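Local coordinates for 5-carboxyvanillate decarboxylase (Sphingomonas paucimobilis, PDB 4L6D), which probably removes a carboxyl group from 5-carboxyvanillate to give vanillate, as a manganese-binding carboxy-lyase with an amidohydrolase fold, at residues A[112-117]-A[138-143]; A[167-172]-A[330-334]; A[28-32]-A[176-180]; A[210-216]-A[253-259]; A[9-13]-A[53-57]. All coordinates share one frame; numbering follows the deposited sequence.

Contact 1: residues A[112-117]-A[138-143]; sequences AGLGTF and LNGLVI
Backbone hydrogen bonds pair Gly115 with Leu141 in parallel fashion. Gly115 N donates to Gly140 O at 2.9 Å, and Val142 N donates to Gly115 O at 2.8 Å. Asn139 N adds a bond to Gly113 O.

Two polar side chains extend this pairing. Asn139 OD1 accepts Gly113 N at 3.0 Å. The N-H points almost straight at it (172°) but comes from above the amide plane. The other end of the amide, ND2, is held by Phe332 O. Thr116 OG1 donates to Val142 O at 2.7 Å. It lies anti to its own backbone N (chi1 -163°), which swings the hydroxyl across to the neighbouring strand.

Apolar contacts accompany these bonds. Ile143 CD1 sits over one face of the Phe117 ring, 3.9 Å from its centroid, in a CH-pi contact, and Leu141 CB approaches the ring edge. Leu114 CB meets Val142 CG1 at 3.9 Å. Leu114 CD2 presses on Gly140 CA at 3.5 Å, a tight fit.

Strands 111-115 and 140-144 are neighbours in the TIM-type barrel, joined as a beta-alpha-beta unit through helix 122-134. Leu138 and Leu141 pack on Val132 of that helix. Strands 71-76 and 171-174 flank the pair.

Contact 2: residues A[167-172]-A[330-334]; sequences SGLALY and RIFRI
Gly168 leaves helix 158-167 with positive phi (82°), and the turn puts the carbonyls of Ser167 and Gly168 beside the Arg333 side chain. The Gly168 backbone leaves no room for a CB, which would also run into Arg333 NH2.

Arg333 is extended from CG to NE and lays its guanidinium along the turn. Arg333 NH2 donates to Ser167 O at 3.0 Å. The oxygen is met in its carbonyl plane, on a lone pair, but the bond is bent (138°). Leu169 CD2 covers the centre of one guanidinium face, 3.6 Å from Arg333 CZ. One water joins Ser167 O to NH1, and two join Gly168 O to NE and NH2.

Ala170 CB touches Ile331 CG2 at 3.8 Å and Phe332 CE1 at 4.0 Å. Ile331 CG2 rests over the centre of the Phe332 ring. Tyr172 CD2 meets Phe332 CZ at 4.2 Å, while Tyr172 OH bonds Glu8, a manganese ligand. A fourth water bridges Ala170 N and Ile331 O.

The C-terminal tail is fastened to the segment leading into strand 171-174 by an apolar patch and an arginine held by one direct bond and three waters. Carbonyls at a helix C-terminus are likely to stabilise the arginine's positive charge.

Contact 3: residues A[28-32]-A[176-180]; sequences DASLD and RAPSK
Asp32 OD2 is gripped by two nitrogens of Arg176, with NE at 2.7 Å and NH2 at 2.9 Å. This is a side-on salt bridge to a single oxygen. OD2 lies in the guanidinium plane, yet both donors reach it from the same face of the carboxylate, about 40° out of its plane. The two planes are 43° apart. A bend in the arginine chain at chi3 turns NE back toward the acid.

The other oxygen, Asp32 OD1, accepts Ala177 N at 2.9 Å. That bond is nearly straight (169°) and arrives on the syn side, tilted out of the carboxylate plane. The carboxylate therefore spans two consecutive residues, and its rotation is fixed from both ends. A leucine in its place would probably leave the buried Arg176 guanidinium without its countercharge and Ala177 N without this acceptor.

Ser30 OG accepts Asp32 N, a capping bond at the approach to helix 33-40. Apolar packing lies alongside: Leu31 CB meets Ala177 CB at 3.9 Å, and Leu31 CD2 lies 3.9 Å from Pro178 CD. One water bridges Leu31 N and Pro178 O. At the exposed margin, Lys180 NZ and Ala29 N both donate to another water.

The contact joins the loop before helix 33-40 to the loop that follows strand 171-174, on the active-site side of the barrel. His174, a manganese ligand, closes that strand. Arg176 NH1 also bonds His146 O, and Ser179 N bonds Glu201 of helix 197-211. Leu35, on helix 33-40, lines the vanillate pocket.

Contact 4: residues A[210-216]-A[253-259]; sequences ILSGLFD and PKLKLKP
Asp216 OD2 accepts Lys256 N at 3.0 Å through its syn lone pair, and the bond is fairly straight (162°). This is the direct hydrogen bond between the two segments. Lys256 CB comes to 3.5 Å from Asp216 OD1, but the lysine chain then runs away from the acid, so the two charges do not pair.

Leu255 packs next to it. Leu255 CD2 lies against Gly213 CA at 3.5 Å, and Leu255 CD1 reaches Ile210 O at 3.6 Å. Leu255 CG stands anti to the carbonyl carbon (chi1 -56°), bringing the branch in over the helix end. Pro253 CD abuts Leu211 O at 3.3 Å. Pro259 packs on the last turn of helix 197-211, with Ile210 CG2 at 4.0 Å from Pro259 CA and Leu211 CD2 at 4.2 Å from Pro259 CG.

Gly213 ends helix 197-211 in a Schellman motif, with positive phi, and serves as N-cap of helix 214-217. A side chain at this glycine would be jammed against the preceding carbonyl and tight on Leu255. Segment 253-259, a loop leading into helix 259-266, packs across the joint between two consecutive helices on the outside of the barrel.

One water donates to Leu211 O and Pro253 O, another to Asp216 OD2 and Lys254 O.

Tyr262 OH, from helix 259-266, bonds both Asp216 OD1 and Leu257 N, positioning the acid. With an alanine for this acid, Lys256 N and Tyr262 OH would probably each lose a partner, and the loop would be less firmly tied to helix 214-217. Tyr189 of the second subunit packs on Ser212 and Pro253, and its Met191 on Leu211.

Contact 5: residues A[9-13]-A[53-57]; sequences EAVTF and LSDVT
Thr12 and Val11 meet Leu53 in a buried contact where the end of the first barrel strand, 5-11, lies against the end of helix 49-54. One carbonyl links the backbones. Leu53 O accepts Thr12 N at 3.2 Å, but the donor stands 71° above the carbonyl plane and the bond is bent (145°). Val11 CA brings a CA-H...O contact to Leu53 O, also at 3.2 Å.

The side chains pack around this point. Leu53 CD2 touches Ala10 CB at 3.7 Å. Leu53 CB meets Thr12 CG2 at 3.7 Å, with the two side chains crossing at a slant. The same methyl, Thr12 CG2, comes to 3.4 Å from Ser54 OG, whose own bond is to Ile50 O within its helix. Val11 CG2 is anti to the backbone N (chi1 68° for CG1), and this directs it to Val56 CG2 at 3.8 Å. A water donates to both Thr12 O and Ser54 O and spans the two segments just beyond the direct bond.

Val11 also pairs by backbone bonds with Ser75 of strand 71-76. Ala10 lies about 5 Å from the bound manganese and about 5 Å from a vanillate, measured from its side chain. Leu53 also packs on Tyr300 of the vanillate pocket.

With one bent bond and one water as its polar links, the contact relies largely on close apolar packing between the end of strand 5-11 and the end of helix 49-54.

Overall arrangement
From the N terminus, strand 5-11 leads into contact 5, which closes a short loop at 53-57. Contact 3 opens inside that loop, at 28-32, and closes only at 176-180, so the two cross. Contact 1 is nested within contact 3 and joins adjacent barrel strands. Contact 2 opens at 167-172, just before contact 3 closes, and so crosses it. It closes at the C-terminal tail, with contact 4 nested inside its loop. Contacts 1 and 2 touch through the backbones of strands 140-144 and 171-174. Contact 3 ties loops on the active-site side, contact 5 the first strand to a helix, and contact 4 the junction of helices 197-211 and 214-217 to the loop before helix 259-266.

Contact 1: residues A[112-117]-A[138-143]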
# COMPACT_ATOMS: atom_id res chain seq x y z
N ALA A 112 18.87 -15.25 -18.46
CA ALA A 112 17.57 -15.68 -18.94
C ALA A 112 16.82 -14.40 -19.30
O ALA A 112 17.29 -13.30 -18.99
CB ALA A 112 16.83 -16.49 -17.86
N GLY A 113 15.66 -14.51 -19.95
CA GLY A 113 14.97 -13.31 -20.38
C GLY A 113 13.46 -13.38 -20.40
O GLY A 113 12.87 -14.41 -20.69
N LEU A 114 12.85 -12.24 -20.08
CA LEU A 114 11.42 -12.04 -20.18
C LEU A 114 11.12 -11.21 -21.41
O LEU A 114 11.73 -10.16 -21.64
CB LEU A 114 10.90 -11.31 -18.94
CG LEU A 114 11.18 -11.99 -17.60
CD1 LEU A 114 10.58 -11.17 -16.47
CD2 LEU A 114 10.59 -13.40 -17.59
N GLY A 115 10.19 -11.69 -22.23
CA GLY A 115 9.73 -10.92 -23.38
C GLY A 115 8.68 -9.93 -22.93
O GLY A 115 8.12 -10.07 -21.85
N THR A 116 8.41 -8.93 -23.76
CA THR A 116 7.39 -7.95 -23.45
C THR A 116 6.44 -7.82 -24.63
O THR A 116 6.54 -8.59 -25.59
CB THR A 116 8.02 -6.58 -22.99
OG1 THR A 116 7.03 -5.78 -22.32
CG2 THR A 116 8.61 -5.81 -24.16
N PHE A 117 5.50 -6.90 -24.55
CA PHE A 117 4.51 -6.73 -25.60
C PHE A 117 3.86 -5.38 -25.46
O PHE A 117 4.05 -4.69 -24.46
CB PHE A 117 3.45 -7.85 -25.53
CG PHE A 117 2.89 -8.06 -24.15
CD1 PHE A 117 3.52 -8.93 -23.25
CD2 PHE A 117 1.72 -7.42 -23.75
CE1 PHE A 117 3.01 -9.14 -21.98
CE2 PHE A 117 1.20 -7.64 -22.47
CZ PHE A 117 1.85 -8.50 -21.59
N LEU A 138 11.56 -17.81 -24.86
CA LEU A 138 11.96 -17.02 -23.70
C LEU A 138 11.34 -17.54 -22.41
O LEU A 138 10.46 -18.41 -22.42
CB LEU A 138 11.67 -15.53 -23.92
CG LEU A 138 12.67 -14.86 -24.87
CD1 LEU A 138 12.14 -13.51 -25.31
CD2 LEU A 138 14.01 -14.70 -24.19
N ASN A 139 11.82 -17.02 -21.29
CA ASN A 139 11.56 -17.62 -19.98
C ASN A 139 10.26 -17.17 -19.33
O ASN A 139 9.77 -17.80 -18.38
CB ASN A 139 12.74 -17.31 -19.06
CG ASN A 139 14.03 -17.90 -19.58
OD1 ASN A 139 14.72 -17.28 -20.39
ND2 ASN A 139 14.35 -19.11 -19.14
N GLY A 140 9.69 -16.08 -19.84
CA GLY A 140 8.47 -15.55 -19.27
C GLY A 140 8.17 -14.23 -19.94
O GLY A 140 8.73 -13.93 -21.00
N LEU A 141 7.31 -13.45 -19.31
CA LEU A 141 6.90 -12.15 -19.85
C LEU A 141 7.02 -11.06 -18.80
O LEU A 141 7.00 -11.34 -17.60
CB LEU A 141 5.44 -12.23 -20.31
CG LEU A 141 5.14 -13.19 -21.45
CD1 LEU A 141 3.64 -13.48 -21.52
CD2 LEU A 141 5.65 -12.69 -22.79
N VAL A 142 7.13 -9.82 -19.25
CA VAL A 142 7.14 -8.66 -18.36
C VAL A 142 6.29 -7.55 -18.96
O VAL A 142 6.29 -7.34 -20.18
CB VAL A 142 8.58 -8.16 -18.07
CG1 VAL A 142 9.30 -7.73 -19.35
CG2 VAL A 142 8.58 -7.00 -17.05
N ILE A 143 5.56 -6.88 -18.10
CA ILE A 143 4.81 -5.69 -18.48
C ILE A 143 4.86 -4.73 -17.28
O ILE A 143 5.00 -5.17 -16.14
CB ILE A 143 3.35 -6.04 -18.90
CG1 ILE A 143 2.78 -4.96 -19.84
CG2 ILE A 143 2.46 -6.26 -17.69
CD1 ILE A 143 3.50 -4.89 -21.21

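Contact 2: residues A[167-172]-A[330-334]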
# COMPACT_ATOMS: atom_id res chain seq x y z
N SER A 167 -0.06 -19.71 -23.11
CA SER A 167 1.37 -19.88 -23.36
C SER A 167 2.08 -20.62 -22.24
O SER A 167 3.13 -21.22 -22.46
CB SER A 167 2.06 -18.52 -23.54
OG SER A 167 2.18 -17.84 -22.29
N GLY A 168 1.53 -20.54 -21.03
CA GLY A 168 2.18 -21.11 -19.86
C GLY A 168 3.27 -20.22 -19.26
O GLY A 168 3.87 -20.57 -18.24
N LEU A 169 3.52 -19.07 -19.88
CA LEU A 169 4.52 -18.12 -19.36
C LEU A 169 4.00 -17.32 -18.18
O LEU A 169 2.88 -16.79 -18.21
CB LEU A 169 4.96 -17.15 -20.46
CG LEU A 169 5.67 -17.76 -21.67
CD1 LEU A 169 6.05 -16.67 -22.64
CD2 LEU A 169 6.90 -18.55 -21.24
N ALA A 170 4.84 -17.19 -17.15
CA ALA A 170 4.54 -16.29 -16.05
C ALA A 170 4.70 -14.84 -16.49
O ALA A 170 5.60 -14.52 -17.27
CB ALA A 170 5.44 -16.60 -14.87
N LEU A 171 3.81 -13.97 -16.02
CA LEU A 171 3.90 -12.54 -16.32
C LEU A 171 4.37 -11.76 -15.10
O LEU A 171 3.69 -11.72 -14.07
CB LEU A 171 2.55 -12.00 -16.77
CG LEU A 171 2.49 -10.48 -16.96
CD1 LEU A 171 3.35 -10.03 -18.15
CD2 LEU A 171 1.05 -10.04 -17.17
N TYR A 172 5.55 -11.14 -15.21
CA TYR A 172 6.04 -10.25 -14.18
C TYR A 172 5.39 -8.90 -14.41
O TYR A 172 5.60 -8.28 -15.45
CB TYR A 172 7.57 -10.13 -14.30
CG TYR A 172 8.30 -9.75 -13.03
CD1 TYR A 172 7.97 -8.59 -12.33
CD2 TYR A 172 9.34 -10.54 -12.54
CE1 TYR A 172 8.66 -8.23 -11.18
CE2 TYR A 172 10.04 -10.19 -11.40
CZ TYR A 172 9.68 -9.04 -10.72
OH TYR A 172 10.38 -8.72 -9.58
N ARG A 330 11.96 -22.99 -11.61
CA ARG A 330 10.66 -23.59 -11.88
C ARG A 330 9.74 -22.62 -12.61
O ARG A 330 9.23 -22.93 -13.70
CB ARG A 330 10.00 -24.03 -10.58
CG ARG A 330 8.64 -24.66 -10.76
CD ARG A 330 7.98 -24.96 -9.41
NE ARG A 330 7.45 -23.76 -8.77
CZ ARG A 330 7.94 -23.20 -7.67
NH1 ARG A 330 8.98 -23.75 -7.05
NH2 ARG A 330 7.38 -22.11 -7.17
N ILE A 331 9.53 -21.46 -12.02
CA ILE A 331 8.56 -20.49 -12.53
C ILE A 331 8.95 -19.93 -13.90
O ILE A 331 8.09 -19.70 -14.75
CB ILE A 331 8.32 -19.36 -11.52
CG1 ILE A 331 7.60 -19.92 -10.29
CG2 ILE A 331 7.56 -18.18 -12.14
CD1 ILE A 331 7.56 -18.98 -9.11
N PHE A 332 10.25 -19.74 -14.10
CA PHE A 332 10.75 -19.13 -15.33
C PHE A 332 11.52 -20.08 -16.25
O PHE A 332 12.33 -19.64 -17.08
CB PHE A 332 11.60 -17.91 -14.99
CG PHE A 332 10.81 -16.78 -14.37
CD1 PHE A 332 9.82 -16.13 -15.09
CD2 PHE A 332 11.06 -16.38 -13.07
CE1 PHE A 332 9.10 -15.09 -14.51
CE2 PHE A 332 10.35 -15.34 -12.48
CZ PHE A 332 9.37 -14.69 -13.21
N ARG A 333 11.28 -21.38 -16.12
CA ARG A 333 11.74 -22.35 -17.12
C ARG A 333 13.25 -22.31 -17.32
O ARG A 333 13.73 -22.31 -18.45
CB ARG A 333 11.06 -22.09 -18.47
CG ARG A 333 9.54 -22.14 -18.45
CD ARG A 333 8.95 -21.94 -19.85
NE ARG A 333 7.49 -22.07 -19.84
CZ ARG A 333 6.73 -22.12 -20.94
NH1 ARG A 333 7.29 -22.05 -22.14
NH2 ARG A 333 5.42 -22.24 -20.82
N ILE A 334 14.00 -22.28 -16.22
CA ILE A 334 15.46 -22.26 -16.29
C ILE A 334 16.00 -23.63 -15.90
O ILE A 334 15.59 -24.19 -14.89
CB ILE A 334 16.06 -21.19 -15.35
CG1 ILE A 334 15.57 -19.79 -15.76
CG2 ILE A 334 17.57 -21.25 -15.38
CD1 ILE A 334 15.90 -18.71 -14.74
O HOH W 1 4.94 -22.51 -24.27
O HOH W 2 6.37 -21.18 -17.52
O HOH W 3 4.93 -23.55 -18.29
O HOH W 4 7.40 -18.57 -17.20

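Contact 3: residues A[28-32]-A[176-180]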
# COMPACT_ATOMS: atom_id res chain seq x y z
N ASP A 28 3.72 14.69 -23.50
CA ASP A 28 3.06 13.62 -22.75
C ASP A 28 2.95 14.00 -21.26
O ASP A 28 3.93 14.41 -20.64
CB ASP A 28 3.87 12.33 -22.90
CG ASP A 28 3.11 11.10 -22.45
OD1 ASP A 28 2.19 11.20 -21.61
OD2 ASP A 28 3.45 10.01 -22.94
N ALA A 29 1.75 13.87 -20.70
CA ALA A 29 1.52 14.24 -19.30
C ALA A 29 1.68 13.07 -18.33
O ALA A 29 1.52 13.24 -17.12
CB ALA A 29 0.15 14.88 -19.13
N SER A 30 1.97 11.88 -18.86
CA SER A 30 2.17 10.71 -18.01
C SER A 30 3.22 10.98 -16.94
O SER A 30 4.24 11.60 -17.22
CB SER A 30 2.62 9.51 -18.86
OG SER A 30 2.91 8.40 -18.02
N LEU A 31 2.98 10.49 -15.73
CA LEU A 31 3.93 10.70 -14.64
C LEU A 31 5.26 9.99 -14.91
O LEU A 31 6.28 10.34 -14.32
CB LEU A 31 3.33 10.26 -13.30
CG LEU A 31 4.09 10.66 -12.02
CD1 LEU A 31 4.10 12.16 -11.82
CD2 LEU A 31 3.44 9.99 -10.83
N ASP A 32 5.27 9.02 -15.82
CA ASP A 32 6.53 8.39 -16.21
C ASP A 32 7.48 9.34 -16.91
O ASP A 32 8.65 9.02 -17.06
CB ASP A 32 6.30 7.16 -17.09
CG ASP A 32 5.75 6.01 -16.31
OD1 ASP A 32 6.51 5.39 -15.52
OD2 ASP A 32 4.55 5.73 -16.46
N ARG A 176 5.39 0.86 -12.96
CA ARG A 176 5.74 2.11 -13.61
C ARG A 176 5.13 3.19 -12.72
O ARG A 176 4.55 2.88 -11.68
CB ARG A 176 5.23 2.18 -15.06
CG ARG A 176 3.72 2.05 -15.19
CD ARG A 176 3.26 2.11 -16.63
NE ARG A 176 3.42 3.44 -17.22
CZ ARG A 176 2.90 3.80 -18.38
NH1 ARG A 176 2.20 2.91 -19.09
NH2 ARG A 176 3.09 5.03 -18.84
N ALA A 177 5.27 4.45 -13.10
CA ALA A 177 4.71 5.51 -12.28
C ALA A 177 3.18 5.43 -12.23
O ALA A 177 2.54 4.97 -13.19
CB ALA A 177 5.16 6.87 -12.80
N PRO A 178 2.59 5.89 -11.11
CA PRO A 178 1.14 6.03 -10.99
C PRO A 178 0.46 6.57 -12.25
O PRO A 178 0.90 7.57 -12.83
CB PRO A 178 1.01 7.03 -9.85
CG PRO A 178 2.16 6.64 -8.93
CD PRO A 178 3.28 6.23 -9.85
N SER A 179 -0.62 5.90 -12.66
CA SER A 179 -1.39 6.30 -13.84
C SER A 179 -2.08 7.63 -13.61
O SER A 179 -2.08 8.18 -12.50
CB SER A 179 -2.46 5.26 -14.16
OG SER A 179 -3.56 5.40 -13.28
N LYS A 180 -2.72 8.14 -14.66
CA LYS A 180 -3.41 9.42 -14.57
C LYS A 180 -4.59 9.36 -13.61
O LYS A 180 -5.06 10.39 -13.13
CB LYS A 180 -3.85 9.91 -15.96
CG LYS A 180 -2.70 10.34 -16.86
CD LYS A 180 -3.21 10.80 -18.23
CE LYS A 180 -2.03 11.22 -19.09
NZ LYS A 180 -2.46 11.90 -20.34
O HOH W 5 -0.25 9.94 -21.81
O HOH W 6 -0.68 13.23 -22.12
O HOH W 7 0.53 9.30 -14.94
O HOH W 8 2.27 6.57 -15.47

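Contact 4: residues A[210-216]-A[253-259]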
# COMPACT_ATOMS: atom_id res chain seq x y z
N ILE A 210 -7.52 -9.16 -9.20
CA ILE A 210 -8.11 -10.18 -8.34
C ILE A 210 -9.61 -9.95 -8.12
O ILE A 210 -10.41 -10.86 -8.33
CB ILE A 210 -7.38 -10.24 -7.00
CG1 ILE A 210 -5.94 -10.74 -7.21
CG2 ILE A 210 -8.11 -11.15 -6.02
CD1 ILE A 210 -5.07 -10.60 -5.98
N LEU A 211 -9.97 -8.75 -7.68
CA LEU A 211 -11.37 -8.49 -7.34
C LEU A 211 -12.32 -8.54 -8.53
O LEU A 211 -13.51 -8.81 -8.36
CB LEU A 211 -11.51 -7.15 -6.60
CG LEU A 211 -10.85 -7.10 -5.22
CD1 LEU A 211 -11.07 -5.73 -4.58
CD2 LEU A 211 -11.36 -8.21 -4.30
N SER A 212 -11.79 -8.30 -9.73
CA SER A 212 -12.61 -8.33 -10.94
C SER A 212 -12.94 -9.75 -11.38
O SER A 212 -13.79 -9.94 -12.25
CB SER A 212 -11.92 -7.60 -12.09
OG SER A 212 -10.83 -8.37 -12.57
N GLY A 213 -12.27 -10.74 -10.80
CA GLY A 213 -12.50 -12.13 -11.17
C GLY A 213 -11.67 -12.59 -12.35
O GLY A 213 -11.97 -13.61 -12.97
N LEU A 214 -10.60 -11.86 -12.65
CA LEU A 214 -9.75 -12.21 -13.78
C LEU A 214 -9.20 -13.63 -13.64
O LEU A 214 -9.03 -14.34 -14.62
CB LEU A 214 -8.60 -11.20 -13.92
CG LEU A 214 -7.75 -11.33 -15.19
CD1 LEU A 214 -8.52 -10.86 -16.41
CD2 LEU A 214 -6.44 -10.55 -15.03
N PHE A 215 -8.94 -14.03 -12.40
CA PHE A 215 -8.39 -15.36 -12.16
C PHE A 215 -9.41 -16.49 -12.10
O PHE A 215 -9.03 -17.66 -12.03
CB PHE A 215 -7.44 -15.35 -10.97
CG PHE A 215 -6.34 -14.32 -11.13
CD1 PHE A 215 -5.25 -14.59 -11.93
CD2 PHE A 215 -6.45 -13.07 -10.52
CE1 PHE A 215 -4.25 -13.62 -12.11
CE2 PHE A 215 -5.46 -12.11 -10.69
CZ PHE A 215 -4.36 -12.39 -11.49
N ASP A 216 -10.70 -16.16 -12.14
CA ASP A 216 -11.71 -17.18 -12.43
C ASP A 216 -11.82 -17.36 -13.94
O ASP A 216 -12.06 -18.46 -14.43
CB ASP A 216 -13.07 -16.84 -11.83
CG ASP A 216 -13.13 -17.08 -10.33
OD1 ASP A 216 -12.23 -17.77 -9.78
OD2 ASP A 216 -14.09 -16.59 -9.71
N PRO A 253 -17.81 -8.61 -8.11
CA PRO A 253 -18.45 -9.85 -8.55
C PRO A 253 -18.15 -10.99 -7.58
O PRO A 253 -17.16 -10.96 -6.85
CB PRO A 253 -17.79 -10.12 -9.90
CG PRO A 253 -16.45 -9.47 -9.81
CD PRO A 253 -16.67 -8.23 -8.96
N LYS A 254 -19.02 -12.00 -7.59
CA LYS A 254 -18.81 -13.18 -6.76
C LYS A 254 -17.67 -14.02 -7.32
O LYS A 254 -17.60 -14.28 -8.52
CB LYS A 254 -20.09 -14.00 -6.66
CG LYS A 254 -21.24 -13.25 -6.01
CD LYS A 254 -20.93 -12.90 -4.56
CE LYS A 254 -22.18 -12.44 -3.82
NZ LYS A 254 -23.24 -13.50 -3.80
N LEU A 255 -16.77 -14.43 -6.43
CA LEU A 255 -15.56 -15.15 -6.81
C LEU A 255 -15.58 -16.57 -6.27
O LEU A 255 -16.18 -16.85 -5.23
CB LEU A 255 -14.33 -14.43 -6.26
CG LEU A 255 -14.10 -12.95 -6.64
CD1 LEU A 255 -12.77 -12.47 -6.08
CD2 LEU A 255 -14.16 -12.78 -8.15
N LYS A 256 -14.91 -17.47 -6.98
CA LYS A 256 -14.85 -18.86 -6.54
C LYS A 256 -14.01 -19.02 -5.27
O LYS A 256 -14.37 -19.81 -4.39
CB LYS A 256 -14.27 -19.73 -7.66
CG LYS A 256 -14.20 -21.21 -7.35
CD LYS A 256 -13.41 -21.94 -8.45
CE LYS A 256 -13.28 -23.43 -8.15
NZ LYS A 256 -14.60 -24.13 -8.16
N LEU A 257 -12.92 -18.26 -5.18
CA LEU A 257 -11.99 -18.35 -4.05
C LEU A 257 -11.96 -17.04 -3.28
O LEU A 257 -12.54 -16.04 -3.72
CB LEU A 257 -10.57 -18.64 -4.54
CG LEU A 257 -10.34 -19.82 -5.50
CD1 LEU A 257 -8.86 -19.90 -5.86
CD2 LEU A 257 -10.82 -21.13 -4.91
N LYS A 258 -11.26 -17.04 -2.16
CA LYS A 258 -11.01 -15.79 -1.42
C LYS A 258 -9.88 -15.01 -2.10
O LYS A 258 -9.01 -15.61 -2.74
CB LYS A 258 -10.60 -16.09 0.02
CG LYS A 258 -11.63 -16.84 0.85
CD LYS A 258 -11.10 -17.14 2.24
CE LYS A 258 -12.09 -18.02 3.00
NZ LYS A 258 -11.55 -18.50 4.32
N PRO A 259 -9.86 -13.68 -1.95
CA PRO A 259 -8.76 -12.88 -2.50
C PRO A 259 -7.36 -13.44 -2.19
O PRO A 259 -6.54 -13.54 -3.11
CB PRO A 259 -8.99 -11.50 -1.86
CG PRO A 259 -10.49 -11.43 -1.73
CD PRO A 259 -10.92 -12.83 -1.35
O HOH W 9 -14.89 -9.62 -6.18
O HOH W 10 -16.15 -15.21 -10.68

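Contact 5: residues A[9-13]-A[53-57]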
# COMPACT_ATOMS: atom_id res chain seq x y z
N GLU A 9 15.89 -7.88 -13.27
CA GLU A 9 17.13 -7.25 -13.67
C GLU A 9 16.92 -6.55 -14.99
O GLU A 9 16.74 -7.18 -16.02
CB GLU A 9 18.26 -8.28 -13.70
CG GLU A 9 18.25 -9.18 -12.44
CD GLU A 9 18.07 -8.37 -11.16
OE1 GLU A 9 17.22 -8.74 -10.31
OE2 GLU A 9 18.77 -7.34 -11.03
N ALA A 10 16.92 -5.22 -14.93
CA ALA A 10 16.55 -4.38 -16.06
C ALA A 10 17.64 -4.30 -17.12
O ALA A 10 18.83 -4.30 -16.81
CB ALA A 10 16.21 -2.98 -15.55
N VAL A 11 17.20 -4.18 -18.37
CA VAL A 11 18.08 -4.02 -19.51
C VAL A 11 17.37 -3.09 -20.50
O VAL A 11 16.17 -2.89 -20.41
CB VAL A 11 18.40 -5.39 -20.16
CG1 VAL A 11 17.15 -6.00 -20.83
CG2 VAL A 11 19.55 -5.30 -21.15
N THR A 12 18.11 -2.51 -21.44
CA THR A 12 17.46 -1.84 -22.56
C THR A 12 18.20 -2.14 -23.85
O THR A 12 19.27 -2.76 -23.82
CB THR A 12 17.31 -0.33 -22.34
OG1 THR A 12 16.45 0.21 -23.36
CG2 THR A 12 18.67 0.37 -22.39
N PHE A 13 17.63 -1.70 -24.96
CA PHE A 13 18.20 -1.95 -26.28
C PHE A 13 18.11 -0.66 -27.08
O PHE A 13 17.19 0.14 -26.86
CB PHE A 13 17.43 -3.07 -26.99
CG PHE A 13 17.34 -4.34 -26.20
CD1 PHE A 13 18.44 -5.18 -26.10
CD2 PHE A 13 16.16 -4.69 -25.56
CE1 PHE A 13 18.36 -6.35 -25.35
CE2 PHE A 13 16.07 -5.86 -24.82
CZ PHE A 13 17.18 -6.69 -24.72
N LEU A 53 22.07 0.24 -18.13
CA LEU A 53 20.95 -0.59 -18.57
C LEU A 53 21.31 -1.39 -19.82
O LEU A 53 20.92 -2.55 -19.96
CB LEU A 53 19.75 0.30 -18.88
CG LEU A 53 19.02 0.87 -17.66
CD1 LEU A 53 18.13 2.04 -18.07
CD2 LEU A 53 18.16 -0.21 -17.01
N SER A 54 22.04 -0.75 -20.73
CA SER A 54 22.36 -1.37 -22.01
C SER A 54 23.40 -2.46 -21.82
O SER A 54 23.42 -3.45 -22.56
CB SER A 54 22.91 -0.34 -23.00
OG SER A 54 21.95 0.68 -23.25
N ASP A 55 24.29 -2.27 -20.86
CA ASP A 55 25.39 -3.21 -20.63
C ASP A 55 24.91 -4.56 -20.09
O ASP A 55 24.17 -4.62 -19.11
CB ASP A 55 26.39 -2.62 -19.65
CG ASP A 55 27.33 -3.67 -19.11
OD1 ASP A 55 28.08 -4.25 -19.93
OD2 ASP A 55 27.30 -3.91 -17.89
N VAL A 56 25.35 -5.63 -20.73
CA VAL A 56 25.06 -6.97 -20.23
C VAL A 56 26.34 -7.74 -19.89
O VAL A 56 26.46 -8.31 -18.80
CB VAL A 56 24.22 -7.76 -21.25
CG1 VAL A 56 24.05 -9.20 -20.81
CG2 VAL A 56 22.86 -7.11 -21.42
N THR A 57 27.30 -7.72 -20.82
CA THR A 57 28.50 -8.54 -20.70
C THR A 57 29.75 -7.82 -20.16
O THR A 57 30.81 -8.43 -20.05
CB THR A 57 28.87 -9.18 -22.06
OG1 THR A 57 29.10 -8.16 -23.02
CG2 THR A 57 27.74 -10.08 -22.54
O HOH W 11 21.52 -4.24 -24.45